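2,3-dihydroxybenzoate-AMP ligase (Thermobifida fusca, PDB 6E97) belongs to the ANL superfamily of AMP-binding enzymes, pairing a large AMP-binding portion with a smaller C-terminal domain. Local coordinates at residues V284-A289 / L312-A317; T334-F339 / V346-L351; R373-A378 / H389-G394; G421-R426 / G436-Q441. All coordinates share one frame; numbering follows the deposited sequence.

Following the chain from the N terminus, the four contacts come strictly in series; none nests in or crosses another. Interaction 1 closes a 22-residue excursion that contains most of helix 286-297, joining strands 281-284 and 311-315. Interaction 2 closes the hairpin of strands 334-341 and 344-348, next in the same nine-stranded sheet, and touches interaction 1 through Gln313 and Gln336. Interactions 3 and 4 close loops of 10 and 9 residues in a four-stranded antiparallel sheet, where strands 388-393 and 418-426 are neighbours. Phe339 of interaction 2 packs on Leu390 and Asp422, bridging the two sheets, and J2J is touched by interactions 1, 2 and 4.

Interaction 1. Residues V284-A289 / L312-A317; sequences VVPPIA and LQVGGA. With J2J (5'-O-[(S)-[(2,3-dihydroxybenzene-1-carbonyl)oxy](hydroxy)phosphoryl]adenosine), chain C.
The carbonyl oxygen of Val284 is approached twice from the facing strand: Gly315 N donates to Val284 O at 3.1 Å, nearly along the C=O axis (C=O...N angle 163°), and the CA-H of Val314 makes a second, weaker type of contact, with Val314 CA 3.3 Å from Val284 O. The amide of the same residue, Val284 N, donates to Gln313 O at 2.9 Å. This alternation of partners, to 313 and then to 315 around the Val284-Val314 pair, is the evidence for parallel pairing.

Both methyls of Val314 reach the first turn of the helix. With CG1 anti to the backbone N (chi1 -177°), that methyl rests against Pro286, 3.9 Å from Pro286 CG, while Val314 CG2 touches Ala289 CB and also Val284 CG2 in the strand. Leu312 CD1 extends this apolar patch along Val284. Pro286 also faces the end of the segment, its CG 3.3 Å from Ala317 O and its CD packed on Ala317 CB. Val285 sits at the N-cap position, and its carbonyl oxygen accepts from Ala289 N in the first turn.

Beyond the strand, Gly316 has a positive phi of 92°, and its N comes 3.1 Å from N7 of J2J. Gln313 turns its amide elsewhere, giving NE2 to Gln336 OE1 and Ser246 O. The whole is a beta-alpha-beta crossover, strand 281-284, helix 286-297 and strand 311-315, whose second strand runs out beside the adenine.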
# COMPACT_ATOMS: atom_id res chain seq x y z
N VAL A 284 10.27 -1.59 -5.36
CA VAL A 284 9.74 -0.66 -6.36
C VAL A 284 8.62 -1.34 -7.13
O VAL A 284 8.43 -2.56 -7.07
CB VAL A 284 10.83 -0.14 -7.32
CG1 VAL A 284 11.97 0.51 -6.55
CG2 VAL A 284 11.36 -1.27 -8.22
N VAL A 285 7.86 -0.52 -7.85
CA VAL A 285 6.85 -1.00 -8.80
C VAL A 285 7.50 -1.11 -10.17
O VAL A 285 8.57 -0.53 -10.39
CB VAL A 285 5.61 -0.09 -8.82
CG1 VAL A 285 4.80 -0.23 -7.55
CG2 VAL A 285 6.02 1.36 -9.05
N PRO A 286 6.91 -1.83 -11.12
CA PRO A 286 7.61 -2.11 -12.38
C PRO A 286 8.00 -0.85 -13.15
O PRO A 286 9.11 -0.79 -13.69
CB PRO A 286 6.60 -2.97 -13.16
CG PRO A 286 5.90 -3.73 -12.06
CD PRO A 286 5.73 -2.71 -10.95
N PRO A 287 7.14 0.17 -13.23
CA PRO A 287 7.56 1.39 -13.97
C PRO A 287 8.83 2.03 -13.41
O PRO A 287 9.68 2.51 -14.18
CB PRO A 287 6.34 2.32 -13.85
CG PRO A 287 5.45 1.70 -12.82
CD PRO A 287 5.72 0.24 -12.85
N ILE A 288 8.98 2.03 -12.09
CA ILE A 288 10.20 2.57 -11.48
C ILE A 288 11.38 1.66 -11.79
O ILE A 288 12.49 2.14 -12.09
CB ILE A 288 10.01 2.74 -9.97
CG1 ILE A 288 8.99 3.83 -9.68
CG2 ILE A 288 11.34 3.06 -9.31
CD1 ILE A 288 8.60 3.90 -8.23
N ALA A 289 11.18 0.35 -11.71
CA ALA A 289 12.23 -0.59 -12.08
C ALA A 289 12.71 -0.34 -13.50
O ALA A 289 13.92 -0.32 -13.76
CB ALA A 289 11.72 -2.03 -11.94
N LEU A 312 16.66 -6.34 -5.24
CA LEU A 312 15.71 -5.37 -5.77
C LEU A 312 14.35 -6.06 -5.82
O LEU A 312 14.15 -6.98 -6.63
CB LEU A 312 16.13 -4.88 -7.15
CG LEU A 312 15.13 -3.97 -7.87
CD1 LEU A 312 15.07 -2.61 -7.19
CD2 LEU A 312 15.47 -3.82 -9.36
N GLN A 313 13.44 -5.65 -4.95
CA GLN A 313 12.08 -6.19 -5.00
C GLN A 313 11.26 -5.42 -6.02
O GLN A 313 11.28 -4.19 -6.04
CB GLN A 313 11.39 -6.10 -3.65
CG GLN A 313 12.13 -6.68 -2.47
CD GLN A 313 11.29 -6.58 -1.21
OE1 GLN A 313 11.09 -5.49 -0.67
NE2 GLN A 313 10.76 -7.71 -0.77
N VAL A 314 10.51 -6.14 -6.86
CA VAL A 314 9.58 -5.52 -7.80
C VAL A 314 8.21 -6.16 -7.60
O VAL A 314 8.09 -7.39 -7.68
CB VAL A 314 10.05 -5.65 -9.25
CG1 VAL A 314 9.08 -4.94 -10.17
CG2 VAL A 314 11.47 -5.08 -9.40
N GLY A 315 7.20 -5.34 -7.34
CA GLY A 315 5.87 -5.85 -7.07
C GLY A 315 4.81 -4.79 -7.26
O GLY A 315 5.10 -3.66 -7.66
N GLY A 316 3.57 -5.17 -6.97
CA GLY A 316 2.43 -4.28 -7.08
C GLY A 316 1.73 -4.33 -8.42
O GLY A 316 0.53 -4.02 -8.51
N ALA A 317 2.45 -4.72 -9.47
CA ALA A 317 1.93 -4.85 -10.83
C ALA A 317 2.81 -5.85 -11.56
O ALA A 317 3.90 -6.20 -11.10
CB ALA A 317 1.91 -3.50 -11.55
C2 J2J C . 0.88 -8.64 -10.64
N3 J2J C . -0.04 -8.04 -9.87
C4 J2J C . 0.23 -7.69 -8.60
C6 J2J C . 2.52 -8.63 -8.94
C8 J2J C . 0.31 -6.99 -6.53
C9 J2J C . 3.61 -6.88 -1.47
C12 J2J C . 3.58 -6.65 -2.85
C15 J2J C . 2.53 -5.95 -3.46
C18 J2J C . 1.47 -5.45 -2.71
C21 J2J C . 0.33 -4.70 -3.35
C3 J2J C . 1.45 -5.68 -1.25
C5 J2J C . 1.55 -7.97 -8.04
N1 J2J C . 2.12 -8.93 -10.19
N6 J2J C . 3.76 -8.94 -8.51
O3 J2J C . 0.43 -5.20 -0.50
O6 J2J C . 2.62 -6.65 0.69
C1' J2J C . -1.85 -6.62 -7.77
C2' J2J C . -2.88 -7.74 -7.69
C3' J2J C . -3.20 -7.71 -6.20
C4' J2J C . -3.24 -6.22 -5.94
C5' J2J C . -3.10 -5.78 -4.50
C61 J2J C . 2.59 -6.43 -0.65
N7 J2J C . 1.54 -7.53 -6.76
N9 J2J C . -0.46 -7.10 -7.63
O17 J2J C . 0.48 -4.33 -4.50
O1P J2J C . -3.49 -3.85 -2.15
O2' J2J C . -3.99 -7.34 -8.47
O2P J2J C . -0.90 -4.43 -2.59
O3' J2J C . -4.39 -8.40 -5.85
O3P J2J C . -1.91 -2.31 -3.47
O4' J2J C . -2.14 -5.71 -6.73
O5' J2J C . -2.83 -4.39 -4.42
P J2J C . -2.30 -3.72 -3.07

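Interaction 2. Residues T334-F339 / V346-L351; sequences TLQQVF and VNYTRL. With J2J (5'-O-[(S)-[(2,3-dihydroxybenzene-1-carbonyl)oxy](hydroxy)phosphoryl]adenosine), chain C.
The ring of Phe339 and the amide of Asn347 lie side by side, their planes 24° apart, with Asn347 ND2 3.3 Å from Phe339 CD2 in an oblique approach. C8 of J2J lies at the edge of the Phe339 ring, in its plane. On the other side of the sheet the Tyr348 ring meets the amide of Gln336 at 46° between planes, again obliquely, and its CE1 packs 3.7 Å from Val338 CG1.

Phe339 O is gripped by two donors from opposite faces of its plane: Asn347 N at 2.8 Å, well above that plane, and Asn347 ND2 at 3.0 Å. The side-chain bond, added to the backbone pair, limits rotation of the Asn347 amide and keeps it beside the ring.

Gln336, with CG anti to the backbone N and the chain extended beyond it, reaches across to donate NE2 to Thr349 O, an almost linear approach to the carbonyl (C=O...N angle 175°); OE1 of the same amide accepts from Gln313 NE2, so both its ends are engaged. In return Thr349 OG1 accepts from Gln337 N at 2.9 Å, substituting a hydroxyl for a backbone carbonyl where strand 344-348 has ended; water 1 links that hydroxyl to Leu335 O. Val338 O accepts from N6 of J2J at 3.0 Å.

The hairpin continues the large sheet: strand 334-341 hydrogen-bonds to strand 311-315 on its other edge. Helix 210-223 meets Gln336 and Tyr348 through Ile223, Tyr348 OH bonds to Ser220, and helix 321-324 touches Leu335 and Gln337.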
# COMPACT_ATOMS: atom_id res chain seq x y z
N THR A 334 20.17 -9.32 -7.21
CA THR A 334 19.16 -10.35 -7.33
C THR A 334 17.78 -9.71 -7.41
O THR A 334 17.44 -8.85 -6.59
CB THR A 334 19.23 -11.30 -6.14
OG1 THR A 334 20.48 -11.99 -6.16
CG2 THR A 334 18.09 -12.31 -6.16
N LEU A 335 17.00 -10.12 -8.41
CA LEU A 335 15.59 -9.77 -8.45
C LEU A 335 14.80 -10.61 -7.45
O LEU A 335 15.06 -11.80 -7.28
CB LEU A 335 15.02 -9.99 -9.86
CG LEU A 335 13.52 -9.76 -10.02
CD1 LEU A 335 13.11 -8.33 -9.66
CD2 LEU A 335 13.06 -10.11 -11.45
N GLN A 336 13.84 -9.97 -6.78
CA GLN A 336 12.81 -10.67 -6.02
C GLN A 336 11.47 -10.12 -6.47
O GLN A 336 11.23 -8.92 -6.37
CB GLN A 336 12.97 -10.49 -4.51
CG GLN A 336 11.92 -11.25 -3.70
CD GLN A 336 12.12 -11.15 -2.21
OE1 GLN A 336 12.01 -10.07 -1.63
NE2 GLN A 336 12.41 -12.28 -1.57
N GLN A 337 10.61 -11.00 -6.99
CA GLN A 337 9.26 -10.59 -7.33
C GLN A 337 8.36 -10.79 -6.12
O GLN A 337 8.49 -11.77 -5.38
CB GLN A 337 8.71 -11.36 -8.54
CG GLN A 337 9.62 -11.28 -9.76
CD GLN A 337 8.87 -11.28 -11.08
OE1 GLN A 337 7.78 -10.72 -11.20
NE2 GLN A 337 9.47 -11.91 -12.09
N VAL A 338 7.45 -9.85 -5.92
CA VAL A 338 6.59 -9.83 -4.75
C VAL A 338 5.18 -9.55 -5.24
O VAL A 338 4.90 -8.47 -5.76
CB VAL A 338 7.04 -8.79 -3.72
CG1 VAL A 338 6.27 -8.95 -2.43
CG2 VAL A 338 8.52 -8.92 -3.47
N PHE A 339 4.29 -10.53 -5.06
CA PHE A 339 2.88 -10.43 -5.43
C PHE A 339 2.11 -10.51 -4.11
O PHE A 339 1.95 -11.59 -3.55
CB PHE A 339 2.51 -11.55 -6.41
CG PHE A 339 1.02 -11.84 -6.52
CD1 PHE A 339 0.09 -10.82 -6.58
CD2 PHE A 339 0.56 -13.15 -6.62
CE1 PHE A 339 -1.26 -11.09 -6.69
CE2 PHE A 339 -0.78 -13.43 -6.73
CZ PHE A 339 -1.70 -12.39 -6.77
N VAL A 346 0.84 -12.59 0.71
CA VAL A 346 2.05 -12.09 0.07
C VAL A 346 2.86 -13.28 -0.44
O VAL A 346 3.07 -14.25 0.30
CB VAL A 346 2.90 -11.23 1.02
CG1 VAL A 346 4.15 -10.74 0.29
CG2 VAL A 346 2.10 -10.07 1.56
N ASN A 347 3.33 -13.17 -1.68
CA ASN A 347 4.10 -14.18 -2.38
C ASN A 347 5.45 -13.60 -2.77
O ASN A 347 5.53 -12.47 -3.28
CB ASN A 347 3.36 -14.65 -3.65
CG ASN A 347 2.00 -15.22 -3.35
OD1 ASN A 347 1.89 -16.36 -2.93
ND2 ASN A 347 0.95 -14.45 -3.59
N TYR A 348 6.52 -14.37 -2.54
CA TYR A 348 7.89 -13.97 -2.85
C TYR A 348 8.56 -15.04 -3.71
O TYR A 348 8.46 -16.23 -3.41
CB TYR A 348 8.74 -13.83 -1.59
CG TYR A 348 8.32 -12.78 -0.59
CD1 TYR A 348 8.75 -11.47 -0.73
CD2 TYR A 348 7.55 -13.11 0.51
CE1 TYR A 348 8.39 -10.51 0.19
CE2 TYR A 348 7.18 -12.15 1.43
CZ TYR A 348 7.62 -10.85 1.26
OH TYR A 348 7.27 -9.88 2.16
N THR A 349 9.30 -14.62 -4.73
CA THR A 349 10.34 -15.51 -5.22
C THR A 349 11.42 -15.56 -4.16
O THR A 349 11.64 -14.59 -3.43
CB THR A 349 10.93 -15.06 -6.57
OG1 THR A 349 11.51 -13.75 -6.45
CG2 THR A 349 9.88 -15.07 -7.67
N ARG A 350 12.06 -16.71 -4.02
CA ARG A 350 13.04 -16.87 -2.97
C ARG A 350 14.41 -16.43 -3.48
O ARG A 350 14.68 -16.45 -4.68
CB ARG A 350 13.08 -18.32 -2.47
CG ARG A 350 11.75 -18.78 -1.85
CD ARG A 350 11.14 -17.73 -0.91
NE ARG A 350 10.25 -18.30 0.12
CZ ARG A 350 8.94 -18.11 0.17
NH1 ARG A 350 8.34 -17.38 -0.75
NH2 ARG A 350 8.22 -18.65 1.14
N LEU A 351 15.25 -15.98 -2.55
CA LEU A 351 16.51 -15.40 -2.99
C LEU A 351 17.46 -16.46 -3.53
O LEU A 351 18.43 -16.12 -4.21
CB LEU A 351 17.15 -14.62 -1.83
CG LEU A 351 16.37 -13.38 -1.37
CD1 LEU A 351 17.01 -12.79 -0.13
CD2 LEU A 351 16.31 -12.34 -2.47
C2 J2J C . 0.88 -8.64 -10.64
N3 J2J C . -0.04 -8.04 -9.87
C4 J2J C . 0.23 -7.69 -8.60
C6 J2J C . 2.52 -8.63 -8.94
C8 J2J C . 0.31 -6.99 -6.53
C9 J2J C . 3.61 -6.88 -1.47
C12 J2J C . 3.58 -6.65 -2.85
C15 J2J C . 2.53 -5.95 -3.46
C18 J2J C . 1.47 -5.45 -2.71
C21 J2J C . 0.33 -4.70 -3.35
C3 J2J C . 1.45 -5.68 -1.25
C5 J2J C . 1.55 -7.97 -8.04
N1 J2J C . 2.12 -8.93 -10.19
N6 J2J C . 3.76 -8.94 -8.51
O3 J2J C . 0.43 -5.20 -0.50
O6 J2J C . 2.62 -6.65 0.69
C1' J2J C . -1.85 -6.62 -7.77
C2' J2J C . -2.88 -7.74 -7.69
C3' J2J C . -3.20 -7.71 -6.20
C4' J2J C . -3.24 -6.22 -5.94
C5' J2J C . -3.10 -5.78 -4.50
C61 J2J C . 2.59 -6.43 -0.65
N7 J2J C . 1.54 -7.53 -6.76
N9 J2J C . -0.46 -7.10 -7.63
O17 J2J C . 0.48 -4.33 -4.50
O1P J2J C . -3.49 -3.85 -2.15
O2' J2J C . -3.99 -7.34 -8.47
O2P J2J C . -0.90 -4.43 -2.59
O3' J2J C . -4.39 -8.40 -5.85
O3P J2J C . -1.91 -2.31 -3.47
O4' J2J C . -2.14 -5.71 -6.73
O5' J2J C . -2.83 -4.39 -4.42
P J2J C . -2.30 -3.72 -3.07
O HOH W 1 14.11 -13.74 -5.62

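Interaction 3. Residues R373-A378 / H389-G394; sequences RIVDEA and HLLTRG
Arg373 and Leu391 bond to each other through both backbone groups, N to O each way, as do Val375 and His389, so this is a regular antiparallel strand pair with Ile374 and Leu390 as the non-hydrogen-bonded pair between. Leu391 N to Arg373 O is the shorter of the first two links at 2.8 Å, and the strand axes run at 150°.

Next come the side chains on the face of Arg373, Val375, His389 and Leu391. Leu391 CD1 lies over one face of the Arg373 guanidinium, offset toward its rim and 4.2 Å above the plane, and it also meets Val375 CG2. Val375 CG2 in turn packs against His389 CB at 4.0 Å, the side chains crossing at about a right angle. Past the strand, Asp376 OD1 accepts from Ala378 N in an Asx turn, and the bent Glu377 side chain (chi2 70°) brings its carboxylate to His389.

Further out, Phe417 makes a cation-pi contact with Arg373, Ile374 leans on Val424, Leu423 lies over one face of the His389 ring and Ala438 meets its edge at CE1. His389 NE2 donates, in its own ring plane, to Glu377 OE2 at 3.0 Å, from above a carboxylate turned 73° to that ring.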
# COMPACT_ATOMS: atom_id res chain seq x y z
N ARG A 373 -6.50 -21.63 -3.45
CA ARG A 373 -7.45 -22.31 -4.33
C ARG A 373 -7.52 -21.56 -5.66
O ARG A 373 -7.75 -20.35 -5.67
CB ARG A 373 -8.85 -22.37 -3.71
CG ARG A 373 -9.00 -23.29 -2.50
CD ARG A 373 -10.42 -23.20 -1.93
NE ARG A 373 -11.41 -23.75 -2.86
CZ ARG A 373 -12.72 -23.57 -2.77
NH1 ARG A 373 -13.25 -22.85 -1.78
NH2 ARG A 373 -13.52 -24.12 -3.68
N ILE A 374 -7.35 -22.28 -6.77
CA ILE A 374 -7.47 -21.70 -8.11
C ILE A 374 -8.66 -22.36 -8.79
O ILE A 374 -8.60 -23.54 -9.15
CB ILE A 374 -6.19 -21.87 -8.93
CG1 ILE A 374 -5.00 -21.17 -8.24
CG2 ILE A 374 -6.37 -21.30 -10.33
CD1 ILE A 374 -3.64 -21.47 -8.85
N VAL A 375 -9.75 -21.61 -8.97
CA VAL A 375 -11.06 -22.16 -9.31
C VAL A 375 -11.57 -21.54 -10.61
O VAL A 375 -11.07 -20.52 -11.08
CB VAL A 375 -12.09 -21.95 -8.18
CG1 VAL A 375 -11.57 -22.53 -6.87
CG2 VAL A 375 -12.41 -20.47 -8.02
N ASP A 376 -12.60 -22.16 -11.19
CA ASP A 376 -13.23 -21.61 -12.38
C ASP A 376 -14.37 -20.68 -11.96
O ASP A 376 -14.45 -20.24 -10.81
CB ASP A 376 -13.69 -22.74 -13.31
CG ASP A 376 -14.76 -23.63 -12.70
OD1 ASP A 376 -15.44 -23.21 -11.74
OD2 ASP A 376 -14.92 -24.78 -13.19
N GLU A 377 -15.27 -20.35 -12.89
CA GLU A 377 -16.40 -19.48 -12.61
C GLU A 377 -17.45 -20.12 -11.71
O GLU A 377 -18.37 -19.42 -11.27
CB GLU A 377 -17.07 -19.03 -13.91
CG GLU A 377 -16.57 -17.70 -14.45
CD GLU A 377 -15.16 -17.78 -14.98
OE1 GLU A 377 -14.65 -18.90 -15.15
OE2 GLU A 377 -14.57 -16.70 -15.22
N ALA A 378 -17.34 -21.42 -11.43
CA ALA A 378 -18.24 -22.10 -10.50
C ALA A 378 -17.49 -22.61 -9.27
O ALA A 378 -17.90 -23.60 -8.66
CB ALA A 378 -18.96 -23.26 -11.20
N HIS A 389 -9.41 -18.20 -11.10
CA HIS A 389 -9.57 -17.23 -10.04
C HIS A 389 -8.81 -17.66 -8.80
O HIS A 389 -8.84 -18.83 -8.41
CB HIS A 389 -11.05 -17.05 -9.69
CG HIS A 389 -11.90 -16.62 -10.85
ND1 HIS A 389 -12.04 -15.30 -11.23
CD2 HIS A 389 -12.66 -17.34 -11.71
CE1 HIS A 389 -12.85 -15.23 -12.27
NE2 HIS A 389 -13.23 -16.45 -12.58
N LEU A 390 -8.09 -16.72 -8.20
CA LEU A 390 -7.33 -16.98 -6.98
C LEU A 390 -8.21 -16.70 -5.77
O LEU A 390 -8.78 -15.61 -5.64
CB LEU A 390 -6.05 -16.15 -6.93
CG LEU A 390 -5.24 -16.19 -5.62
CD1 LEU A 390 -4.60 -17.57 -5.37
CD2 LEU A 390 -4.16 -15.11 -5.62
N LEU A 391 -8.36 -17.70 -4.91
CA LEU A 391 -8.94 -17.57 -3.59
C LEU A 391 -7.88 -17.96 -2.59
O LEU A 391 -7.05 -18.84 -2.85
CB LEU A 391 -10.17 -18.47 -3.41
CG LEU A 391 -11.28 -18.42 -4.45
CD1 LEU A 391 -12.39 -19.36 -4.01
CD2 LEU A 391 -11.81 -17.03 -4.63
N THR A 392 -7.88 -17.30 -1.43
CA THR A 392 -6.84 -17.60 -0.47
C THR A 392 -7.39 -17.41 0.94
O THR A 392 -8.33 -16.65 1.16
CB THR A 392 -5.60 -16.74 -0.70
OG1 THR A 392 -4.51 -17.24 0.07
CG2 THR A 392 -5.88 -15.30 -0.35
N ARG A 393 -6.78 -18.13 1.88
CA ARG A 393 -7.20 -18.09 3.28
C ARG A 393 -5.96 -18.41 4.10
O ARG A 393 -5.21 -19.30 3.72
CB ARG A 393 -8.31 -19.11 3.54
CG ARG A 393 -8.83 -19.17 4.95
CD ARG A 393 -10.01 -20.14 5.02
NE ARG A 393 -9.58 -21.54 4.99
CZ ARG A 393 -10.41 -22.58 5.01
NH1 ARG A 393 -11.73 -22.40 5.04
NH2 ARG A 393 -9.92 -23.81 4.99
N GLY A 394 -5.74 -17.70 5.20
CA GLY A 394 -4.51 -17.92 5.93
C GLY A 394 -4.34 -17.09 7.19
O GLY A 394 -5.21 -16.32 7.59

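Interaction 4. Residues G421-R426 / G436-Q441; sequences GDLVRR and GRAKDQ. With J2J (5'-O-[(S)-[(2,3-dihydroxybenzene-1-carbonyl)oxy](hydroxy)phosphoryl]adenosine), chain C.
Lys439 and Gly421 meet along the aliphatic part of the lysine. Lys439 tucks its CG over its own backbone (chi1 52°), and the chain runs extended from there, laying CD 3.9 Å from Gly421 CA. It ends with NZ donating to O3' of J2J at 3.2 Å and to Thr420 O; the ion pair with Asp422 OD1 is long, 3.9 Å from NZ. Gly421, at a phi of 81°, leaves its CA bare for the lysine to pass.

Asp422 puts its CG anti to the carbonyl carbon (chi1 -67°), which spreads the carboxylate under the ribose: OD1 accepts from O2' of J2J at 2.8 Å and OD2 from O3' of J2J at 2.6 Å. Leu423, on the other face, lies over the facing backbone, its CG 3.8 Å from Arg437 N and its CD2 touching Ala438 CB.

Beneath them, Leu423 and Gly436 exchange N-H...O bonds both ways, and Ala438 N donates to Gly421 O at 2.7 Å. Arg437 carries its guanidinium off to a salt bridge with Glu479. A TGD aspartate holding both ribose hydroxyls, facing a GRxKD segment that leads into the C-terminal domain, is characteristic of the nucleotide site and interdomain hinge of ANL enzymes.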
# COMPACT_ATOMS: atom_id res chain seq x y z
N GLY A 421 -9.69 -11.57 -6.76
CA GLY A 421 -9.94 -10.94 -8.04
C GLY A 421 -8.83 -11.09 -9.05
O GLY A 421 -8.88 -10.47 -10.12
N ASP A 422 -7.82 -11.88 -8.74
CA ASP A 422 -6.70 -12.10 -9.64
C ASP A 422 -6.88 -13.41 -10.40
O ASP A 422 -7.47 -14.37 -9.89
CB ASP A 422 -5.39 -12.12 -8.86
CG ASP A 422 -5.06 -10.77 -8.27
OD1 ASP A 422 -5.14 -9.78 -9.02
OD2 ASP A 422 -4.75 -10.70 -7.06
N LEU A 423 -6.38 -13.42 -11.63
CA LEU A 423 -6.28 -14.62 -12.43
C LEU A 423 -4.83 -15.07 -12.42
O LEU A 423 -3.94 -14.30 -12.82
CB LEU A 423 -6.78 -14.39 -13.85
CG LEU A 423 -8.20 -13.84 -14.04
CD1 LEU A 423 -8.49 -13.65 -15.52
CD2 LEU A 423 -9.23 -14.75 -13.41
N VAL A 424 -4.59 -16.29 -11.94
CA VAL A 424 -3.26 -16.84 -11.74
C VAL A 424 -3.26 -18.31 -12.13
O VAL A 424 -4.30 -18.96 -12.22
CB VAL A 424 -2.76 -16.71 -10.28
CG1 VAL A 424 -3.04 -15.32 -9.73
CG2 VAL A 424 -3.39 -17.77 -9.40
N ARG A 425 -2.05 -18.83 -12.33
CA ARG A 425 -1.79 -20.26 -12.48
C ARG A 425 -0.65 -20.63 -11.55
O ARG A 425 0.17 -19.79 -11.16
CB ARG A 425 -1.44 -20.63 -13.93
CG ARG A 425 -0.23 -19.91 -14.50
CD ARG A 425 0.12 -20.40 -15.91
NE ARG A 425 1.23 -19.65 -16.50
CZ ARG A 425 2.51 -20.00 -16.40
NH1 ARG A 425 2.86 -21.08 -15.72
NH2 ARG A 425 3.45 -19.26 -16.96
N ARG A 426 -0.60 -21.91 -11.18
CA ARG A 426 0.36 -22.42 -10.21
C ARG A 426 1.35 -23.35 -10.90
O ARG A 426 0.97 -24.19 -11.71
CB ARG A 426 -0.37 -23.17 -9.09
CG ARG A 426 0.51 -23.61 -7.94
CD ARG A 426 -0.28 -24.44 -6.95
NE ARG A 426 0.57 -25.06 -5.93
CZ ARG A 426 1.31 -26.15 -6.14
NH1 ARG A 426 1.33 -26.73 -7.33
NH2 ARG A 426 2.05 -26.64 -5.15
N GLY A 436 -3.90 -12.42 -15.19
CA GLY A 436 -4.91 -11.43 -15.50
C GLY A 436 -5.61 -10.98 -14.24
O GLY A 436 -5.15 -11.23 -13.13
N ARG A 437 -6.75 -10.33 -14.43
CA ARG A 437 -7.58 -9.94 -13.30
C ARG A 437 -9.04 -10.10 -13.68
O ARG A 437 -9.41 -10.00 -14.85
CB ARG A 437 -7.30 -8.50 -12.83
CG ARG A 437 -7.55 -7.47 -13.88
CD ARG A 437 -7.75 -6.09 -13.28
NE ARG A 437 -8.34 -5.17 -14.26
CZ ARG A 437 -7.63 -4.42 -15.09
NH1 ARG A 437 -8.24 -3.60 -15.95
NH2 ARG A 437 -6.30 -4.47 -15.06
N ALA A 438 -9.86 -10.37 -12.67
CA ALA A 438 -11.30 -10.45 -12.83
C ALA A 438 -12.05 -9.27 -12.21
O ALA A 438 -13.18 -9.01 -12.61
CB ALA A 438 -11.82 -11.76 -12.22
N LYS A 439 -11.44 -8.55 -11.27
CA LYS A 439 -12.11 -7.43 -10.62
C LYS A 439 -12.05 -6.18 -11.49
O LYS A 439 -11.13 -5.99 -12.29
CB LYS A 439 -11.45 -7.16 -9.27
CG LYS A 439 -9.95 -7.01 -9.35
CD LYS A 439 -9.34 -7.04 -7.98
CE LYS A 439 -7.86 -7.33 -8.07
NZ LYS A 439 -7.31 -7.51 -6.70
N ASP A 440 -13.05 -5.31 -11.32
CA ASP A 440 -13.03 -4.00 -11.95
C ASP A 440 -11.96 -3.15 -11.28
O ASP A 440 -12.21 -2.53 -10.24
CB ASP A 440 -14.39 -3.29 -11.85
CG ASP A 440 -14.31 -1.78 -12.20
OD1 ASP A 440 -13.31 -1.37 -12.84
OD2 ASP A 440 -15.23 -1.00 -11.82
N GLN A 441 -10.76 -3.14 -11.85
CA GLN A 441 -9.68 -2.38 -11.25
C GLN A 441 -8.51 -2.20 -12.21
O GLN A 441 -7.79 -3.15 -12.50
CB GLN A 441 -9.19 -3.07 -9.98
CG GLN A 441 -8.09 -2.31 -9.26
CD GLN A 441 -7.51 -3.10 -8.12
OE1 GLN A 441 -6.64 -3.94 -8.31
NE2 GLN A 441 -8.01 -2.84 -6.92
C2 J2J C . 0.88 -8.64 -10.64
N3 J2J C . -0.04 -8.04 -9.87
C4 J2J C . 0.23 -7.69 -8.60
C6 J2J C . 2.52 -8.63 -8.94
C8 J2J C . 0.31 -6.99 -6.53
C9 J2J C . 3.61 -6.88 -1.47
C12 J2J C . 3.58 -6.65 -2.85
C15 J2J C . 2.53 -5.95 -3.46
C18 J2J C . 1.47 -5.45 -2.71
C21 J2J C . 0.33 -4.70 -3.35
C3 J2J C . 1.45 -5.68 -1.25
C5 J2J C . 1.55 -7.97 -8.04
N1 J2J C . 2.12 -8.93 -10.19
N6 J2J C . 3.76 -8.94 -8.51
O3 J2J C . 0.43 -5.20 -0.50
O6 J2J C . 2.62 -6.65 0.69
C1' J2J C . -1.85 -6.62 -7.77
C2' J2J C . -2.88 -7.74 -7.69
C3' J2J C . -3.20 -7.71 -6.20
C4' J2J C . -3.24 -6.22 -5.94
C5' J2J C . -3.10 -5.78 -4.50
C61 J2J C . 2.59 -6.43 -0.65
N7 J2J C . 1.54 -7.53 -6.76
N9 J2J C . -0.46 -7.10 -7.63
O17 J2J C . 0.48 -4.33 -4.50
O1P J2J C . -3.49 -3.85 -2.15
O2' J2J C . -3.99 -7.34 -8.47
O2P J2J C . -0.90 -4.43 -2.59
O3' J2J C . -4.39 -8.40 -5.85
O3P J2J C . -1.91 -2.31 -3.47
O4' J2J C . -2.14 -5.71 -6.73
O5' J2J C . -2.83 -4.39 -4.42
P J2J C . -2.30 -3.72 -3.07
O HOH W 2 -4.19 -9.35 -11.23